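Local coordinates for protein archaeal actin homolog (Thermoplasma acidophilum, PDB 2FSJ) that polymerizes into helical bundles of filaments in a nucleotide-dependent manner, most effectively with ATP, as an archaeal relative of actin, at residues Ile185-Val197 and Glu293-Ser307. Numbering follows the deposited sequence.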
loop_
_atom_site.group_PDB
_atom_site.type_symbol
_atom_site.label_atom_id
_atom_site.label_comp_id
_atom_site.label_asym_id
_atom_site.label_seq_id
_atom_site.Cartn_x
_atom_site.Cartn_y
_atom_site.Cartn_z
ATOM N N ILE A 185 16.722 11.193 5.862
ATOM C CA ILE A 185 16.627 12.550 5.311
ATOM C C ILE A 185 16.733 13.540 6.456
ATOM O O ILE A 185 16.653 13.157 7.628
ATOM C CB ILE A 185 15.310 12.739 4.550
ATOM C CG1 ILE A 185 14.111 12.481 5.462
ATOM C CG2 ILE A 185 15.275 11.832 3.327
ATOM C CD1 ILE A 185 12.754 12.822 4.866
ATOM N N GLU A 186 16.911 14.814 6.128
ATOM C CA GLU A 186 17.091 15.854 7.149
ATOM C C GLU A 186 16.310 17.116 6.785
ATOM O O GLU A 186 16.131 17.403 5.612
ATOM C CB GLU A 186 18.577 16.205 7.280
ATOM N N GLN A 187 15.812 17.835 7.780
ATOM C CA GLN A 187 15.076 19.064 7.511
ATOM C C GLN A 187 16.077 20.114 7.052
ATOM O O GLN A 187 17.197 20.187 7.562
ATOM C CB GLN A 187 14.311 19.538 8.730
ATOM C CG GLN A 187 13.169 18.624 9.097
ATOM C CD GLN A 187 12.243 19.240 10.069
ATOM O OE1 GLN A 187 11.383 20.047 9.700
ATOM N NE2 GLN A 187 12.402 18.882 11.326
ATOM N N GLN A 188 15.664 20.870 6.047
ATOM C CA GLN A 188 16.507 21.849 5.357
ATOM C C GLN A 188 15.609 22.605 4.391
ATOM O O GLN A 188 14.500 22.169 4.153
ATOM C CB GLN A 188 17.617 21.147 4.574
ATOM C CG GLN A 188 17.146 20.031 3.650
ATOM C CD GLN A 188 18.250 19.067 3.245
ATOM O OE1 GLN A 188 19.415 19.450 3.173
ATOM N NE2 GLN A 188 17.887 17.816 2.971
ATOM N N PRO A 189 16.075 23.734 3.850
ATOM C CA PRO A 189 15.371 24.389 2.744
ATOM C C PRO A 189 15.325 23.460 1.509
ATOM O O PRO A 189 16.310 22.761 1.215
ATOM C CB PRO A 189 16.173 25.697 2.532
ATOM C CG PRO A 189 17.439 25.542 3.286
ATOM C CD PRO A 189 17.271 24.489 4.279
ATOM N N GLY A 190 14.184 23.390 0.836
ATOM C CA GLY A 190 14.019 22.481 -0.287
ATOM C C GLY A 190 12.896 21.446 -0.064
ATOM O O GLY A 190 12.333 21.368 1.010
ATOM N N TYR A 191 12.606 20.665 -1.109
ATOM C CA TYR A 191 11.461 19.772 -1.160
ATOM C C TYR A 191 11.921 18.309 -1.174
ATOM O O TYR A 191 12.978 17.973 -1.703
ATOM C CB TYR A 191 10.602 20.035 -2.429
ATOM C CG TYR A 191 9.861 21.369 -2.489
ATOM C CD1 TYR A 191 9.543 22.070 -1.338
ATOM C CD2 TYR A 191 9.495 21.932 -3.693
ATOM C CE1 TYR A 191 8.886 23.262 -1.377
ATOM C CE2 TYR A 191 8.796 23.164 -3.740
ATOM C CZ TYR A 191 8.514 23.810 -2.576
ATOM O OH TYR A 191 7.842 24.994 -2.540
ATOM N N GLY A 192 11.139 17.460 -0.524
ATOM C CA GLY A 192 11.196 16.013 -0.689
ATOM C C GLY A 192 10.059 15.638 -1.640
ATOM O O GLY A 192 8.954 16.114 -1.505
ATOM N N VAL A 193 10.320 14.739 -2.561
ATOM C CA VAL A 193 9.308 14.225 -3.448
ATOM C C VAL A 193 9.232 12.713 -3.270
ATOM O O VAL A 193 10.183 11.966 -3.570
ATOM C CB VAL A 193 9.548 14.631 -4.953
ATOM C CG1 VAL A 193 8.412 14.071 -5.828
ATOM C CG2 VAL A 193 9.615 16.123 -5.109
ATOM N N VAL A 194 8.091 12.252 -2.768
ATOM C CA VAL A 194 7.853 10.835 -2.529
ATOM C C VAL A 194 7.026 10.296 -3.680
ATOM O O VAL A 194 5.933 10.802 -3.931
ATOM C CB VAL A 194 7.069 10.597 -1.197
ATOM C CG1 VAL A 194 6.808 9.109 -1.005
ATOM C CG2 VAL A 194 7.906 11.165 0.024
ATOM N N ILE A 195 7.565 9.310 -4.391
ATOM C CA ILE A 195 6.961 8.746 -5.592
ATOM C C ILE A 195 6.577 7.291 -5.276
ATOM O O ILE A 195 7.440 6.417 -5.131
ATOM C CB ILE A 195 7.944 8.834 -6.766
ATOM C CG1 ILE A 195 8.358 10.292 -7.024
ATOM C CG2 ILE A 195 7.307 8.221 -8.029
ATOM C CD1 ILE A 195 9.609 10.431 -7.872
ATOM N N ASP A 196 5.286 7.044 -5.078
ATOM C CA ASP A 196 4.789 5.734 -4.620
ATOM C C ASP A 196 4.136 5.007 -5.789
ATOM O O ASP A 196 3.030 5.334 -6.171
ATOM C CB ASP A 196 3.781 6.010 -3.535
ATOM C CG ASP A 196 3.350 4.780 -2.776
ATOM O OD1 ASP A 196 3.584 3.638 -3.229
ATOM O OD2 ASP A 196 2.742 4.903 -1.688
ATOM N N VAL A 197 4.837 4.049 -6.376
ATOM C CA VAL A 197 4.356 3.368 -7.558
ATOM C C VAL A 197 3.610 2.129 -7.074
ATOM O O VAL A 197 4.223 1.179 -6.556
ATOM C CB VAL A 197 5.498 2.906 -8.531
ATOM C CG1 VAL A 197 4.870 2.325 -9.779
ATOM C CG2 VAL A 197 6.362 4.072 -8.947
ATOM N N GLU A 293 9.919 24.114 -10.259
ATOM C CA GLU A 293 10.071 23.801 -8.827
ATOM C C GLU A 293 10.957 22.600 -8.601
ATOM O O GLU A 293 11.363 22.330 -7.490
ATOM C CB GLU A 293 8.700 23.564 -8.213
ATOM C CG GLU A 293 7.827 24.776 -8.296
ATOM C CD GLU A 293 8.442 25.914 -7.503
ATOM O OE1 GLU A 293 8.438 25.801 -6.280
ATOM O OE2 GLU A 293 8.971 26.881 -8.086
ATOM N N VAL A 294 11.257 21.869 -9.661
ATOM C CA VAL A 294 12.194 20.772 -9.596
ATOM C C VAL A 294 13.544 21.247 -9.032
ATOM O O VAL A 294 14.291 20.478 -8.457
ATOM C CB VAL A 294 12.340 20.126 -11.004
ATOM C CG1 VAL A 294 13.330 20.923 -11.893
ATOM C CG2 VAL A 294 12.695 18.677 -10.904
ATOM N N ASP A 295 13.849 22.530 -9.218
ATOM C CA ASP A 295 15.113 23.112 -8.745
ATOM C C ASP A 295 15.160 23.234 -7.231
ATOM O O ASP A 295 16.209 23.480 -6.681
ATOM C CB ASP A 295 15.314 24.499 -9.355
ATOM C CG ASP A 295 15.415 24.468 -10.882
ATOM O OD1 ASP A 295 15.873 23.472 -11.465
ATOM O OD2 ASP A 295 15.046 25.429 -11.578
ATOM N N ARG A 296 14.021 23.104 -6.570
ATOM C CA ARG A 296 13.979 23.068 -5.101
ATOM C C ARG A 296 14.083 21.669 -4.534
ATOM O O ARG A 296 14.196 21.527 -3.316
ATOM C CB ARG A 296 12.659 23.649 -4.599
ATOM C CG ARG A 296 12.480 25.098 -4.972
ATOM C CD ARG A 296 11.276 25.744 -4.329
ATOM N NE ARG A 296 11.401 27.195 -4.408
ATOM C CZ ARG A 296 10.397 28.048 -4.384
ATOM N NH1 ARG A 296 9.136 27.624 -4.263
ATOM N NH2 ARG A 296 10.657 29.346 -4.492
ATOM N N VAL A 297 14.039 20.641 -5.393
ATOM C CA VAL A 297 14.059 19.254 -4.915
ATOM C C VAL A 297 15.437 18.885 -4.428
ATOM O O VAL A 297 16.394 18.935 -5.207
ATOM C CB VAL A 297 13.629 18.236 -6.011
ATOM C CG1 VAL A 297 13.751 16.789 -5.498
ATOM C CG2 VAL A 297 12.192 18.514 -6.450
ATOM N N THR A 298 15.542 18.491 -3.152
ATOM C CA THR A 298 16.792 17.940 -2.588
ATOM C C THR A 298 16.749 16.452 -2.271
ATOM O O THR A 298 17.767 15.870 -2.040
ATOM C CB THR A 298 17.168 18.694 -1.309
ATOM O OG1 THR A 298 16.066 18.661 -0.385
ATOM C CG2 THR A 298 17.362 20.191 -1.588
ATOM N N SER A 299 15.572 15.837 -2.211
ATOM C CA SER A 299 15.466 14.408 -1.996
ATOM C C SER A 299 14.328 13.841 -2.817
ATOM O O SER A 299 13.225 14.386 -2.774
ATOM C CB SER A 299 15.215 14.056 -0.520
ATOM O OG SER A 299 15.968 14.821 0.376
ATOM N N LEU A 300 14.628 12.789 -3.582
ATOM C CA LEU A 300 13.651 12.010 -4.366
ATOM C C LEU A 300 13.534 10.650 -3.697
ATOM O O LEU A 300 14.554 9.971 -3.525
ATOM C CB LEU A 300 14.131 11.788 -5.804
ATOM C CG LEU A 300 13.948 12.863 -6.873
ATOM C CD1 LEU A 300 14.727 12.484 -8.152
ATOM C CD2 LEU A 300 12.491 13.158 -7.205
ATOM N N ILE A 301 12.312 10.237 -3.343
ATOM C CA ILE A 301 12.107 9.094 -2.481
ATOM C C ILE A 301 11.124 8.098 -3.114
ATOM O O ILE A 301 9.905 8.224 -2.987
ATOM C CB ILE A 301 11.642 9.554 -1.080
ATOM C CG1 ILE A 301 12.612 10.591 -0.490
ATOM C CG2 ILE A 301 11.481 8.363 -0.148
ATOM C CD1 ILE A 301 12.030 11.445 0.626
ATOM N N PRO A 302 11.648 7.143 -3.853
ATOM C CA PRO A 302 10.774 6.134 -4.456
ATOM C C PRO A 302 10.357 5.092 -3.437
ATOM O O PRO A 302 11.212 4.510 -2.751
ATOM C CB PRO A 302 11.632 5.540 -5.551
ATOM C CG PRO A 302 12.828 6.543 -5.673
ATOM C CD PRO A 302 13.041 7.015 -4.308
ATOM N N VAL A 303 9.049 4.876 -3.339
ATOM C CA VAL A 303 8.463 3.913 -2.425
ATOM C C VAL A 303 7.411 3.100 -3.178
ATOM O O VAL A 303 7.235 3.264 -4.372
ATOM C CB VAL A 303 7.852 4.555 -1.162
ATOM C CG1 VAL A 303 8.925 5.264 -0.262
ATOM C CG2 VAL A 303 6.693 5.478 -1.475
ATOM N N GLY A 304 6.780 2.160 -2.485
ATOM C CA GLY A 304 5.835 1.249 -3.115
ATOM C C GLY A 304 6.507 0.055 -3.769
ATOM O O GLY A 304 7.740 0.060 -4.039
ATOM N N GLY A 305 5.672 -0.949 -4.086
ATOM C CA GLY A 305 6.095 -2.160 -4.810
ATOM C C GLY A 305 6.722 -1.941 -6.184
ATOM O O GLY A 305 7.698 -2.608 -6.560
ATOM N N GLY A 306 6.189 -0.991 -6.940
ATOM C CA GLY A 306 6.750 -0.607 -8.226
ATOM C C GLY A 306 8.174 -0.063 -8.196
ATOM O O GLY A 306 8.921 -0.221 -9.134
ATOM N N SER A 307 8.559 0.595 -7.111
ATOM C CA SER A 307 9.897 1.153 -7.018
ATOM C C SER A 307 10.998 0.043 -6.965
ATOM O O SER A 307 12.123 0.288 -7.342
ATOM C CB SER A 307 9.969 2.114 -5.818
ATOM O OG SER A 307 9.195 3.305 -6.047
HETATM O O HOH W 1 17.423 15.267 3.221
#
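Strands 191-197 and 297-303 run parallel, their axes 18° apart, and pair through a ladder from V193 N to V197 N that follows a beta bulge, where Y191 O accepts from T298 N (3.0 Å) and, weakly, from S299 N. They are neighbours in the four-stranded sheet of the second half of this actin-like fold. Mostly beta-branched residues suit the extended backbone and fill both faces: V194 CG1 meets V303 CG2 at 3.7 Å, while on the other face V193 CG2 touches V297 CG2 and the leucine L300 brings CD2 to I195 CD1. At the N-terminal ends, the Y191 ring lies alongside the R296 chain, whose CB makes an off-centre CH-pi contact 4.2 Å from the ring centroid. With CG beside the backbone N (chi1 -68°), the Y191 side chain points the same way as that of R296 and sets OH near NH1 for a weak bond; E293 OE1, salt-bridged to R296 NH1 at 2.8 Å, sits at the ring edge. With an alanine here, R296 would probably lose its aromatic neighbour and the weak OH partner, though E293 would still tether it. A CB on G304 would strike D196 OD1, and one on G306 V197 CG1, in the turn holding ATP-binding G305, G306 and S307. Here V303 O accepts hydrogen bonds from V197 N and, from the opposite face of its carbonyl plane, from S307 OG at 2.6 Å.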